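Local coordinates for protein ChloroPhenol Reduction gene K (PDB 2H6C) that probably acts as a ligand-responsive transcription regulator of halorespiration genes, binding DNA through a helix-turn-helix in response to chlorinated phenols, at residues F19-N27 and Y76-I84; P149-F157 and T187-L198. All coordinates share one frame; numbering follows the deposited sequence.

Contact 1 (F19-N27 and Y76-I84)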
ATOM      1  N   PHE A  19      -1.983   6.229  16.391  1.00 82.31           N
ATOM      2  CA  PHE A  19      -1.506   5.544  17.680  1.00 82.50           C
ATOM      3  C   PHE A  19      -2.418   4.525  18.333  1.00 81.45           C
ATOM      4  O   PHE A  19      -1.906   3.595  18.968  1.00 81.92           O
ATOM      5  CB  PHE A  19      -1.208   6.532  18.797  1.00 83.47           C
ATOM      6  CG  PHE A  19       0.203   7.028  18.815  1.00 84.99           C
ATOM      7  CD1 PHE A  19       0.915   7.266  17.631  1.00 85.63           C
ATOM      8  CD2 PHE A  19       0.800   7.342  20.024  1.00 87.18           C
ATOM      9  CE1 PHE A  19       2.204   7.781  17.662  1.00 84.87           C
ATOM     10  CE2 PHE A  19       2.087   7.874  20.059  1.00 86.71           C
ATOM     11  CZ  PHE A  19       2.787   8.082  18.870  1.00 85.93           C
ATOM     12  N   PHE A  20      -3.728   4.754  18.282  1.00 79.90           N
ATOM     13  CA  PHE A  20      -4.695   3.719  18.597  1.00 78.85           C
ATOM     14  C   PHE A  20      -4.471   3.155  19.983  1.00 78.05           C
ATOM     15  O   PHE A  20      -3.973   2.022  20.121  1.00 77.99           O
ATOM     16  CB  PHE A  20      -4.582   2.601  17.565  1.00 78.54           C
ATOM     17  CG  PHE A  20      -4.614   3.089  16.163  1.00 77.65           C
ATOM     18  CD1 PHE A  20      -3.492   3.031  15.380  1.00 76.44           C
ATOM     19  CD2 PHE A  20      -5.778   3.629  15.634  1.00 78.12           C
ATOM     20  CE1 PHE A  20      -3.518   3.485  14.078  1.00 77.23           C
ATOM     21  CE2 PHE A  20      -5.811   4.086  14.336  1.00 77.27           C
ATOM     22  CZ  PHE A  20      -4.674   4.009  13.554  1.00 76.84           C
ATOM     23  N   PRO A  21      -4.833   3.940  21.009  1.00 76.97           N
ATOM     24  CA  PRO A  21      -4.624   3.517  22.380  1.00 76.56           C
ATOM     25  C   PRO A  21      -5.634   2.457  22.842  1.00 76.11           C
ATOM     26  O   PRO A  21      -6.712   2.335  22.245  1.00 76.48           O
ATOM     27  CB  PRO A  21      -4.813   4.831  23.176  1.00 76.62           C
ATOM     28  CG  PRO A  21      -5.005   5.908  22.168  1.00 75.68           C
ATOM     29  CD  PRO A  21      -5.474   5.265  20.954  1.00 76.58           C
ATOM     30  N   ILE A  22      -5.251   1.694  23.869  1.00 75.53           N
ATOM     31  CA  ILE A  22      -6.159   0.829  24.665  1.00 75.48           C
ATOM     32  C   ILE A  22      -5.819   1.023  26.152  1.00 75.89           C
ATOM     33  O   ILE A  22      -5.220   0.178  26.769  1.00 75.63           O
ATOM     34  CB  ILE A  22      -6.015  -0.730  24.438  1.00 75.04           C
ATOM     35  CG1 ILE A  22      -5.082  -1.088  23.311  1.00 75.19           C
ATOM     36  CG2 ILE A  22      -7.356  -1.396  24.271  1.00 73.70           C
ATOM     37  CD1 ILE A  22      -5.745  -1.160  22.025  1.00 75.89           C
ATOM     38  N   GLU A  23      -6.162   2.150  26.727  1.00 76.64           N
ATOM     39  CA  GLU A  23      -6.043   2.278  28.145  1.00 77.19           C
ATOM     40  C   GLU A  23      -6.433   0.967  28.817  1.00 77.27           C
ATOM     41  O   GLU A  23      -5.633   0.375  29.561  1.00 78.12           O
ATOM     42  CB  GLU A  23      -6.982   3.363  28.640  1.00 77.67           C
ATOM     43  CG  GLU A  23      -6.292   4.442  29.431  1.00 80.40           C
ATOM     44  CD  GLU A  23      -5.794   5.598  28.545  1.00 84.23           C
ATOM     45  OE1 GLU A  23      -5.272   5.302  27.420  1.00 85.88           O
ATOM     46  OE2 GLU A  23      -5.919   6.793  28.974  1.00 85.17           O
ATOM     47  N   LYS A  24      -7.653   0.482  28.568  1.00 76.84           N
ATOM     48  CA  LYS A  24      -8.219  -0.555  29.462  1.00 76.34           C
ATOM     49  C   LYS A  24      -7.231  -1.721  29.718  1.00 76.17           C
ATOM     50  O   LYS A  24      -7.377  -2.485  30.654  1.00 76.53           O
ATOM     51  CB  LYS A  24      -9.604  -1.041  28.966  1.00 75.65           C
ATOM     52  N   LEU A  25      -6.203  -1.825  28.894  1.00 76.13           N
ATOM     53  CA  LEU A  25      -5.223  -2.878  29.018  1.00 76.23           C
ATOM     54  C   LEU A  25      -4.154  -2.702  30.122  1.00 76.02           C
ATOM     55  O   LEU A  25      -3.804  -3.699  30.755  1.00 74.73           O
ATOM     56  CB  LEU A  25      -4.563  -3.131  27.657  1.00 76.42           C
ATOM     57  CG  LEU A  25      -4.807  -4.523  27.079  1.00 76.78           C
ATOM     58  CD1 LEU A  25      -4.137  -4.707  25.710  1.00 77.00           C
ATOM     59  CD2 LEU A  25      -4.301  -5.573  28.049  1.00 76.49           C
ATOM     60  N   ARG A  26      -3.639  -1.479  30.359  1.00 76.09           N
ATOM     61  CA  ARG A  26      -2.824  -1.222  31.588  1.00 76.62           C
ATOM     62  C   ARG A  26      -3.343  -2.100  32.741  1.00 76.70           C
ATOM     63  O   ARG A  26      -2.584  -2.657  33.523  1.00 76.84           O
ATOM     64  CB  ARG A  26      -2.859   0.239  32.139  1.00 76.45           C
ATOM     65  CG  ARG A  26      -2.966   1.393  31.180  1.00 76.98           C
ATOM     66  CD  ARG A  26      -2.392   2.696  31.778  1.00 77.17           C
ATOM     67  NE  ARG A  26      -0.947   2.655  32.068  1.00 76.95           N
ATOM     68  CZ  ARG A  26       0.026   2.705  31.151  1.00 78.44           C
ATOM     69  NH1 ARG A  26      -0.269   2.763  29.854  1.00 80.50           N
ATOM     70  NH2 ARG A  26       1.307   2.664  31.523  1.00 77.38           N
ATOM     71  N   ASN A  27      -4.657  -2.190  32.855  1.00 76.97           N
ATOM     72  CA  ASN A  27      -5.282  -2.971  33.887  1.00 77.19           C
ATOM     73  C   ASN A  27      -4.830  -4.429  34.026  1.00 77.56           C
ATOM     74  O   ASN A  27      -5.234  -5.091  34.970  1.00 78.15           O
ATOM     75  CB  ASN A  27      -6.798  -2.892  33.704  1.00 77.24           C
ATOM     76  CG  ASN A  27      -7.336  -1.492  34.033  1.00 77.51           C
ATOM     77  OD1 ASN A  27      -7.885  -0.774  33.178  1.00 75.66           O
ATOM     78  ND2 ASN A  27      -7.127  -1.082  35.280  1.00 76.21           N
ATOM     79  N   TYR A  76       5.265   2.531  11.176  1.00 77.43           N
ATOM     80  CA  TYR A  76       4.662   3.544  12.083  1.00 77.94           C
ATOM     81  C   TYR A  76       5.361   3.643  13.372  1.00 77.45           C
ATOM     82  O   TYR A  76       6.113   2.759  13.786  1.00 77.03           O
ATOM     83  CB  TYR A  76       3.176   3.328  12.405  1.00 78.63           C
ATOM     84  CG  TYR A  76       2.803   1.893  12.752  1.00 80.49           C
ATOM     85  CD1 TYR A  76       2.357   1.018  11.763  1.00 79.76           C
ATOM     86  CD2 TYR A  76       2.886   1.407  14.077  1.00 82.22           C
ATOM     87  CE1 TYR A  76       2.037  -0.301  12.064  1.00 81.25           C
ATOM     88  CE2 TYR A  76       2.554   0.055  14.374  1.00 80.85           C
ATOM     89  CZ  TYR A  76       2.135  -0.771  13.362  1.00 80.32           C
ATOM     90  OH  TYR A  76       1.792  -2.081  13.608  1.00 81.84           O
ATOM     91  N   TYR A  77       5.073   4.758  14.002  1.00 77.86           N
ATOM     92  CA  TYR A  77       5.416   4.977  15.370  1.00 78.15           C
ATOM     93  C   TYR A  77       4.295   4.415  16.275  1.00 78.46           C
ATOM     94  O   TYR A  77       3.109   4.438  15.959  1.00 79.02           O
ATOM     95  CB  TYR A  77       5.641   6.460  15.577  1.00 78.38           C
ATOM     96  CG  TYR A  77       6.923   6.996  14.925  1.00 79.10           C
ATOM     97  CD1 TYR A  77       6.911   7.498  13.640  1.00 78.60           C
ATOM     98  CD2 TYR A  77       8.144   7.018  15.623  1.00 78.94           C
ATOM     99  CE1 TYR A  77       8.074   8.002  13.062  1.00 79.32           C
ATOM    100  CE2 TYR A  77       9.296   7.510  15.049  1.00 78.73           C
ATOM    101  CZ  TYR A  77       9.261   8.007  13.761  1.00 79.26           C
ATOM    102  OH  TYR A  77      10.399   8.536  13.163  1.00 79.00           O
ATOM    103  N   ALA A  78       4.672   3.832  17.390  1.00 78.34           N
ATOM    104  CA  ALA A  78       3.668   3.455  18.348  1.00 77.91           C
ATOM    105  C   ALA A  78       4.022   4.155  19.645  1.00 77.78           C
ATOM    106  O   ALA A  78       5.156   4.581  19.864  1.00 78.20           O
ATOM    107  CB  ALA A  78       3.604   1.956  18.509  1.00 77.69           C
ATOM    108  N   GLY A  79       3.038   4.281  20.504  1.00 77.51           N
ATOM    109  CA  GLY A  79       3.198   5.086  21.676  1.00 77.58           C
ATOM    110  C   GLY A  79       2.491   4.503  22.857  1.00 77.05           C
ATOM    111  O   GLY A  79       2.168   3.331  22.874  1.00 77.37           O
ATOM    112  N   SER A  80       2.256   5.343  23.843  1.00 76.18           N
ATOM    113  CA  SER A  80       1.777   4.873  25.102  1.00 76.08           C
ATOM    114  C   SER A  80       0.371   4.303  24.910  1.00 75.53           C
ATOM    115  O   SER A  80      -0.428   4.845  24.159  1.00 75.49           O
ATOM    116  CB  SER A  80       1.840   5.999  26.125  1.00 75.84           C
ATOM    117  OG  SER A  80       0.574   6.125  26.722  1.00 77.95           O
ATOM    118  N   ASN A  81       0.112   3.178  25.560  1.00 75.35           N
ATOM    119  CA  ASN A  81      -1.081   2.338  25.323  1.00 75.01           C
ATOM    120  C   ASN A  81      -1.262   1.744  23.935  1.00 74.92           C
ATOM    121  O   ASN A  81      -2.332   1.286  23.580  1.00 75.92           O
ATOM    122  CB  ASN A  81      -2.328   3.105  25.701  1.00 74.83           C
ATOM    123  CG  ASN A  81      -2.227   3.712  27.067  1.00 73.98           C
ATOM    124  OD1 ASN A  81      -1.953   3.027  28.053  1.00 68.63           O
ATOM    125  ND2 ASN A  81      -2.473   5.010  27.139  1.00 75.04           N
ATOM    126  N   SER A  82      -0.234   1.738  23.125  1.00 74.88           N
ATOM    127  CA  SER A  82      -0.401   1.236  21.784  1.00 74.86           C
ATOM    128  C   SER A  82      -0.296  -0.266  21.847  1.00 75.23           C
ATOM    129  O   SER A  82       0.201  -0.791  22.845  1.00 75.37           O
ATOM    130  CB  SER A  82       0.657   1.826  20.878  1.00 74.59           C
ATOM    131  OG  SER A  82       0.391   3.197  20.745  1.00 72.27           O
ATOM    132  N   LEU A  83      -0.782  -0.948  20.820  1.00 75.45           N
ATOM    133  CA  LEU A  83      -0.704  -2.392  20.800  1.00 76.17           C
ATOM    134  C   LEU A  83      -0.148  -2.844  19.482  1.00 76.56           C
ATOM    135  O   LEU A  83      -0.793  -2.765  18.460  1.00 77.15           O
ATOM    136  CB  LEU A  83      -2.063  -3.041  21.050  1.00 76.13           C
ATOM    137  CG  LEU A  83      -2.067  -4.544  21.281  1.00 75.86           C
ATOM    138  CD1 LEU A  83      -1.378  -4.828  22.552  1.00 75.77           C
ATOM    139  CD2 LEU A  83      -3.485  -5.070  21.313  1.00 76.53           C
ATOM    140  N   ILE A  84       1.062  -3.343  19.549  1.00 77.05           N
ATOM    141  CA  ILE A  84       1.788  -3.798  18.426  1.00 78.06           C
ATOM    142  C   ILE A  84       1.775  -5.297  18.413  1.00 78.83           C
ATOM    143  O   ILE A  84       1.619  -5.947  19.469  1.00 78.93           O
ATOM    144  CB  ILE A  84       3.226  -3.496  18.704  1.00 78.58           C
ATOM    145  CG1 ILE A  84       3.595  -2.088  18.296  1.00 80.11           C
ATOM    146  CG2 ILE A  84       4.183  -4.496  18.043  1.00 79.71           C
ATOM    147  CD1 ILE A  84       4.899  -1.640  19.108  1.00 80.86           C
TER

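Contact 2 (P149-F157 and T187-L198)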
ATOM      1  N   PRO A 149      -0.803   9.766 -11.897  1.00 79.59           N
ATOM      2  CA  PRO A 149       0.435   9.000 -11.983  1.00 78.83           C
ATOM      3  C   PRO A 149       0.291   7.896 -12.981  1.00 77.96           C
ATOM      4  O   PRO A 149       1.264   7.307 -13.347  1.00 78.20           O
ATOM      5  CB  PRO A 149       0.617   8.433 -10.566  1.00 78.49           C
ATOM      6  CG  PRO A 149      -0.659   8.530  -9.964  1.00 79.56           C
ATOM      7  CD  PRO A 149      -1.297   9.766 -10.511  1.00 79.82           C
ATOM      8  N   THR A 150      -0.932   7.662 -13.432  1.00 77.65           N
ATOM      9  CA  THR A 150      -1.243   6.728 -14.492  1.00 77.80           C
ATOM     10  C   THR A 150      -1.174   7.361 -15.913  1.00 77.93           C
ATOM     11  O   THR A 150      -0.584   6.780 -16.839  1.00 77.53           O
ATOM     12  CB  THR A 150      -2.627   6.152 -14.197  1.00 77.89           C
ATOM     13  OG1 THR A 150      -2.497   5.041 -13.296  1.00 78.11           O
ATOM     14  CG2 THR A 150      -3.300   5.689 -15.443  1.00 78.03           C
ATOM     15  N   ILE A 151      -1.823   8.516 -16.082  1.00 77.95           N
ATOM     16  CA  ILE A 151      -1.536   9.403 -17.201  1.00 78.19           C
ATOM     17  C   ILE A 151      -0.004   9.626 -17.340  1.00 78.40           C
ATOM     18  O   ILE A 151       0.556   9.417 -18.406  1.00 78.62           O
ATOM     19  CB  ILE A 151      -2.346  10.736 -17.070  1.00 78.27           C
ATOM     20  CG1 ILE A 151      -3.638  10.662 -17.884  1.00 79.13           C
ATOM     21  CG2 ILE A 151      -1.587  11.935 -17.602  1.00 78.17           C
ATOM     22  CD1 ILE A 151      -4.490   9.417 -17.646  1.00 79.77           C
ATOM     23  N   ARG A 152       0.679  10.027 -16.271  1.00 78.60           N
ATOM     24  CA  ARG A 152       2.146  10.218 -16.321  1.00 78.22           C
ATOM     25  C   ARG A 152       2.888   9.015 -16.887  1.00 77.88           C
ATOM     26  O   ARG A 152       3.860   9.148 -17.613  1.00 77.38           O
ATOM     27  CB  ARG A 152       2.695  10.477 -14.919  1.00 78.54           C
ATOM     28  CG  ARG A 152       3.027  11.891 -14.557  1.00 76.89           C
ATOM     29  CD  ARG A 152       3.589  11.870 -13.142  1.00 77.69           C
ATOM     30  NE  ARG A 152       2.721  12.569 -12.228  1.00 77.38           N
ATOM     31  CZ  ARG A 152       2.655  12.332 -10.929  1.00 79.11           C
ATOM     32  NH1 ARG A 152       3.423  11.404 -10.382  1.00 78.47           N
ATOM     33  NH2 ARG A 152       1.815  13.049 -10.167  1.00 81.70           N
ATOM     34  N   ILE A 153       2.455   7.824 -16.515  1.00 78.24           N
ATOM     35  CA  ILE A 153       3.120   6.609 -17.021  1.00 78.40           C
ATOM     36  C   ILE A 153       3.019   6.476 -18.516  1.00 77.86           C
ATOM     37  O   ILE A 153       3.972   6.145 -19.179  1.00 78.17           O
ATOM     38  CB  ILE A 153       2.512   5.303 -16.492  1.00 78.47           C
ATOM     39  CG1 ILE A 153       2.697   5.214 -14.964  1.00 79.06           C
ATOM     40  CG2 ILE A 153       3.120   4.115 -17.279  1.00 78.18           C
ATOM     41  CD1 ILE A 153       3.231   3.879 -14.417  1.00 79.45           C
ATOM     42  N   LEU A 154       1.832   6.665 -19.038  1.00 77.76           N
ATOM     43  CA  LEU A 154       1.633   6.512 -20.465  1.00 77.76           C
ATOM     44  C   LEU A 154       2.521   7.513 -21.195  1.00 77.70           C
ATOM     45  O   LEU A 154       3.283   7.172 -22.119  1.00 77.49           O
ATOM     46  CB  LEU A 154       0.178   6.758 -20.797  1.00 77.65           C
ATOM     47  CG  LEU A 154      -0.772   5.855 -20.032  1.00 77.21           C
ATOM     48  CD1 LEU A 154      -2.085   6.544 -19.935  1.00 77.21           C
ATOM     49  CD2 LEU A 154      -0.881   4.517 -20.737  1.00 77.72           C
ATOM     50  N   ARG A 155       2.421   8.753 -20.741  1.00 77.45           N
ATOM     51  CA  ARG A 155       3.185   9.839 -21.298  1.00 77.64           C
ATOM     52  C   ARG A 155       4.602   9.394 -21.505  1.00 76.98           C
ATOM     53  O   ARG A 155       5.121   9.475 -22.604  1.00 76.47           O
ATOM     54  CB  ARG A 155       3.159  10.989 -20.330  1.00 78.16           C
ATOM     55  CG  ARG A 155       3.541  12.260 -20.922  1.00 80.99           C
ATOM     56  CD  ARG A 155       2.303  13.065 -21.201  1.00 85.95           C
ATOM     57  NE  ARG A 155       1.753  12.766 -22.526  1.00 89.50           N
ATOM     58  CZ  ARG A 155       0.895  13.554 -23.172  1.00 90.06           C
ATOM     59  NH1 ARG A 155       0.490  14.692 -22.598  1.00 91.92           N
ATOM     60  NH2 ARG A 155       0.444  13.209 -24.381  1.00 87.96           N
ATOM     61  N   LEU A 156       5.202   8.881 -20.433  1.00 76.90           N
ATOM     62  CA  LEU A 156       6.527   8.267 -20.501  1.00 77.03           C
ATOM     63  C   LEU A 156       6.698   7.309 -21.677  1.00 77.02           C
ATOM     64  O   LEU A 156       7.651   7.434 -22.435  1.00 77.35           O
ATOM     65  CB  LEU A 156       6.830   7.490 -19.224  1.00 77.23           C
ATOM     66  CG  LEU A 156       8.154   6.709 -19.238  1.00 76.91           C
ATOM     67  CD1 LEU A 156       9.326   7.683 -19.309  1.00 77.81           C
ATOM     68  CD2 LEU A 156       8.307   5.820 -18.002  1.00 76.38           C
ATOM     69  N   PHE A 157       5.794   6.346 -21.823  1.00 76.75           N
ATOM     70  CA  PHE A 157       5.914   5.382 -22.916  1.00 76.80           C
ATOM     71  C   PHE A 157       5.741   6.005 -24.290  1.00 76.97           C
ATOM     72  O   PHE A 157       6.393   5.607 -25.237  1.00 76.79           O
ATOM     73  CB  PHE A 157       4.890   4.270 -22.786  1.00 76.53           C
ATOM     74  CG  PHE A 157       5.243   3.249 -21.762  1.00 77.13           C
ATOM     75  CD1 PHE A 157       4.586   3.211 -20.536  1.00 77.08           C
ATOM     76  CD2 PHE A 157       6.244   2.313 -22.015  1.00 76.37           C
ATOM     77  CE1 PHE A 157       4.924   2.251 -19.597  1.00 76.00           C
ATOM     78  CE2 PHE A 157       6.578   1.370 -21.084  1.00 74.54           C
ATOM     79  CZ  PHE A 157       5.923   1.334 -19.884  1.00 74.91           C
ATOM     80  N   THR A 187       7.987   8.264 -12.328  1.00 75.17           N
ATOM     81  CA  THR A 187       6.681   8.910 -12.355  1.00 74.88           C
ATOM     82  C   THR A 187       6.079   9.124 -10.996  1.00 75.56           C
ATOM     83  O   THR A 187       5.053   9.756 -10.885  1.00 75.92           O
ATOM     84  CB  THR A 187       5.716   8.053 -13.051  1.00 74.61           C
ATOM     85  OG1 THR A 187       5.614   6.826 -12.340  1.00 70.56           O
ATOM     86  CG2 THR A 187       6.206   7.803 -14.441  1.00 75.64           C
ATOM     87  N   GLY A 188       6.698   8.570  -9.965  1.00 76.23           N
ATOM     88  CA  GLY A 188       6.136   8.619  -8.608  1.00 76.78           C
ATOM     89  C   GLY A 188       4.838   7.846  -8.463  1.00 76.80           C
ATOM     90  O   GLY A 188       3.869   8.331  -7.888  1.00 77.01           O
ATOM     91  N   ALA A 189       4.815   6.646  -9.006  1.00 76.94           N
ATOM     92  CA  ALA A 189       3.595   5.881  -9.090  1.00 77.03           C
ATOM     93  C   ALA A 189       3.874   4.616  -8.350  1.00 76.93           C
ATOM     94  O   ALA A 189       4.968   4.085  -8.381  1.00 77.31           O
ATOM     95  CB  ALA A 189       3.224   5.595 -10.512  1.00 77.00           C
ATOM     96  N   HIS A 190       2.852   4.160  -7.671  1.00 76.80           N
ATOM     97  CA  HIS A 190       2.914   3.028  -6.799  1.00 76.93           C
ATOM     98  C   HIS A 190       3.134   1.771  -7.649  1.00 77.31           C
ATOM     99  O   HIS A 190       2.661   1.699  -8.818  1.00 77.13           O
ATOM    100  CB  HIS A 190       1.573   2.984  -6.064  1.00 76.88           C
ATOM    101  CG  HIS A 190       1.526   2.036  -4.927  1.00 76.37           C
ATOM    102  ND1 HIS A 190       1.255   0.697  -5.096  1.00 76.64           N
ATOM    103  CD2 HIS A 190       1.691   2.234  -3.602  1.00 75.03           C
ATOM    104  CE1 HIS A 190       1.281   0.104  -3.916  1.00 77.14           C
ATOM    105  NE2 HIS A 190       1.546   1.013  -2.995  1.00 76.41           N
ATOM    106  N   HIS A 191       3.850   0.795  -7.083  1.00 77.12           N
ATOM    107  CA  HIS A 191       4.288  -0.339  -7.883  1.00 77.44           C
ATOM    108  C   HIS A 191       3.082  -1.158  -8.306  1.00 76.77           C
ATOM    109  O   HIS A 191       3.139  -1.915  -9.297  1.00 76.33           O
ATOM    110  CB  HIS A 191       5.340  -1.180  -7.143  1.00 78.05           C
ATOM    111  CG  HIS A 191       4.788  -2.055  -6.049  1.00 79.17           C
ATOM    112  ND1 HIS A 191       3.536  -1.882  -5.497  1.00 79.82           N
ATOM    113  CD2 HIS A 191       5.343  -3.101  -5.385  1.00 80.28           C
ATOM    114  CE1 HIS A 191       3.336  -2.789  -4.556  1.00 78.66           C
ATOM    115  NE2 HIS A 191       4.421  -3.536  -4.462  1.00 79.37           N
ATOM    116  N   VAL A 192       1.987  -0.959  -7.564  1.00 76.00           N
ATOM    117  CA  VAL A 192       0.715  -1.585  -7.875  1.00 75.99           C
ATOM    118  C   VAL A 192       0.126  -0.990  -9.123  1.00 75.90           C
ATOM    119  O   VAL A 192      -0.265  -1.712 -10.059  1.00 75.15           O
ATOM    120  CB  VAL A 192      -0.316  -1.362  -6.775  1.00 75.90           C
ATOM    121  CG1 VAL A 192      -1.714  -1.647  -7.297  1.00 76.95           C
ATOM    122  CG2 VAL A 192      -0.040  -2.245  -5.640  1.00 75.13           C
ATOM    123  N   THR A 193       0.019   0.337  -9.100  1.00 75.80           N
ATOM    124  CA  THR A 193      -0.385   1.055 -10.271  1.00 75.95           C
ATOM    125  C   THR A 193       0.493   0.625 -11.440  1.00 76.05           C
ATOM    126  O   THR A 193       0.002   0.143 -12.467  1.00 75.69           O
ATOM    127  CB  THR A 193      -0.254   2.516 -10.082  1.00 75.75           C
ATOM    128  OG1 THR A 193      -0.423   2.826  -8.699  1.00 76.66           O
ATOM    129  CG2 THR A 193      -1.320   3.195 -10.875  1.00 76.13           C
ATOM    130  N   VAL A 194       1.798   0.741 -11.266  1.00 76.03           N
ATOM    131  CA  VAL A 194       2.681   0.323 -12.320  1.00 76.07           C
ATOM    132  C   VAL A 194       2.308  -1.043 -12.851  1.00 76.19           C
ATOM    133  O   VAL A 194       2.242  -1.208 -14.071  1.00 76.67           O
ATOM    134  CB  VAL A 194       4.114   0.251 -11.883  1.00 76.14           C
ATOM    135  CG1 VAL A 194       4.943  -0.384 -12.992  1.00 76.66           C
ATOM    136  CG2 VAL A 194       4.636   1.639 -11.588  1.00 76.82           C
ATOM    137  N   SER A 195       2.085  -2.024 -11.970  1.00 76.13           N
ATOM    138  CA  SER A 195       1.837  -3.405 -12.432  1.00 75.88           C
ATOM    139  C   SER A 195       0.534  -3.514 -13.174  1.00 76.02           C
ATOM    140  O   SER A 195       0.489  -4.104 -14.233  1.00 76.14           O
ATOM    141  CB  SER A 195       1.804  -4.392 -11.284  1.00 75.59           C
ATOM    142  OG  SER A 195       2.996  -4.328 -10.549  1.00 75.76           O
ATOM    143  N   LYS A 196      -0.516  -2.920 -12.621  1.00 76.67           N
ATOM    144  CA  LYS A 196      -1.853  -3.048 -13.186  1.00 77.46           C
ATOM    145  C   LYS A 196      -1.967  -2.198 -14.480  1.00 77.10           C
ATOM    146  O   LYS A 196      -2.593  -2.615 -15.467  1.00 77.34           O
ATOM    147  CB  LYS A 196      -2.960  -2.792 -12.103  1.00 77.75           C
ATOM    148  CG  LYS A 196      -3.881  -1.547 -12.246  1.00 79.49           C
ATOM    149  CD  LYS A 196      -5.323  -1.747 -11.635  1.00 79.36           C
ATOM    150  CE  LYS A 196      -6.229  -0.469 -11.810  1.00 81.04           C
ATOM    151  NZ  LYS A 196      -6.682  -0.138 -13.244  1.00 81.74           N
ATOM    152  N   VAL A 197      -1.320  -1.034 -14.507  1.00 76.86           N
ATOM    153  CA  VAL A 197      -1.358  -0.195 -15.713  1.00 75.95           C
ATOM    154  C   VAL A 197      -0.675  -0.959 -16.788  1.00 75.72           C
ATOM    155  O   VAL A 197      -1.137  -0.998 -17.903  1.00 76.05           O
ATOM    156  CB  VAL A 197      -0.642   1.168 -15.560  1.00 75.62           C
ATOM    157  CG1 VAL A 197      -0.570   1.875 -16.903  1.00 74.55           C
ATOM    158  CG2 VAL A 197      -1.343   2.049 -14.534  1.00 74.69           C
ATOM    159  N   LEU A 198       0.448  -1.564 -16.463  1.00 75.75           N
ATOM    160  CA  LEU A 198       1.119  -2.342 -17.461  1.00 76.12           C
ATOM    161  C   LEU A 198       0.188  -3.377 -17.976  1.00 76.80           C
ATOM    162  O   LEU A 198      -0.093  -3.438 -19.161  1.00 77.14           O
ATOM    163  CB  LEU A 198       2.321  -3.045 -16.894  1.00 75.67           C
ATOM    164  CG  LEU A 198       3.547  -2.171 -16.927  1.00 75.77           C
ATOM    165  CD1 LEU A 198       4.648  -2.968 -16.330  1.00 76.99           C
ATOM    166  CD2 LEU A 198       3.920  -1.779 -18.334  1.00 75.87           C
TER

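Contact 1 (F19-N27 and Y76-I84)
Y77 opens the contact: its CB lies 4.2 Å from F19 CE1, while its phenol ring extends away from segment 19-27. A78 C and G79 N sit over one face of the F19 ring, offset toward its rim, and the nearest approach is F19 CE2 to G79 CA at 3.4 Å. With no side chain, G79 lets the ring lie on the backbone. From G79 the chain makes a type II turn to S82, closed by S82 N to G79 O. This turn joins strand 72-78, at the edge of one sheet, to strand 82-84, at the edge of the other, in the cyclic nucleotide-binding-type beta roll of the cupin clan; segment 19-27 lies across it.

N81, third in the turn with positive phi, carries most of the polar traffic. Its carbonyl O accepts from I22 N at 3.0 Å, with an N-H...O angle of 148°, and P21 CA adds a C-H...O contact to that oxygen. The N81 amide, with CG beside the backbone N (chi1 -50°), reaches back to the weakly bonded helical turn at about 23-26. R26 NH1 donates to N81 OD1, which meets the guanidinium edge near its plane; the two flat groups stand 79° apart. Its very short modelled length carries little weight. R26 NH2 also binds M57 O. An alanine at N81 removes the amide with its OD1 and ND2 and would probably cost R26 NH1 this acceptor, leaving the guanidinium less firmly fixed.

S82 OG accepts from G79 N at 2.9 Å and stands 2.9 Å from F19 O. L83, pointing toward segment 19-27, packs CB on I22 CG1 at 4.2 Å; its side chain crosses that of L25 at about a right angle, their CD1 atoms 4.2 Å apart.

Contact 2 (P149-F157 and T187-L198)
I153 projects from helix 149-157 into the angle between A189 and V194, where the turn of the winged helix-turn-helix runs into helix 191-198. In this Crp-like domain the second helix of the motif, 191-203, is by family precedent the one that reads DNA. Its short segment crosses helix 149-157 at -57°, with axes 10.4 Å apart, close enough for side chains to meet directly.

The apolar layer follows that crossing. I153 CD1 meets V194 CG2 at 3.9 Å, the two side chains lying at about a right angle, and it also touches A189 CB; I153 CG2 turns to V197 CG1. T187, the residue most covered by the opposing helix, sets its CG2 4.2 Å from I153 CA. At one end P149 CB rests on A189 CB, 3.9 Å away. At the other, F157 CZ approaches L198 CD2 at 4.0 Å, obliquely to the ring.

T150 is polar but faces methyl groups: its OG1 is 3.3 Å from T193 CG2 and 3.4 Å from V197 CG2. With OG1 beside the backbone N (chi1 -85°), the hydroxyl turns back to bond O of T146, which lies just before the helix, and is satisfied within this apolar setting.

The hydrogen bond across the contact runs from R152 NH1 to T187 O, which lies at the guanidinium edge. It is modelled improbably short, so its exact length is doubtful. The same arginine packs on E185 of the second subunit, and R155 makes a salt bridge to that glutamate, so this side of the contact adjoins the dimer interface.

After the break at G188, with positive phi, H190 N-caps the next helix: ND1 accepts from V192 N at 3.1 Å, N-H...N angle 154°, while NE2 bonds Q140 O of the second subunit.

Overall arrangement
The two contacts occupy opposite sides of the chain's centre, their own centres 37 Å apart and their nearest atoms about 15 Å apart, and they share no helix or strand. Contact 1, in the sensor half, is only partly buried: a largely irregular N-terminal segment is held to a turn by backbone and amide hydrogen bonds, with apolar packing at L83 and the F19 ring over the A78-G79 backbone. Contact 2, in the DNA-binding half, is buried and packs one helix against the turn and second helix of the helix-turn-helix, chiefly through aliphatic side chains. Helix 121-142 of the same chain adjoins contact 1, whereas Q140 in that helix of the second subunit reaches H190 in contact 2.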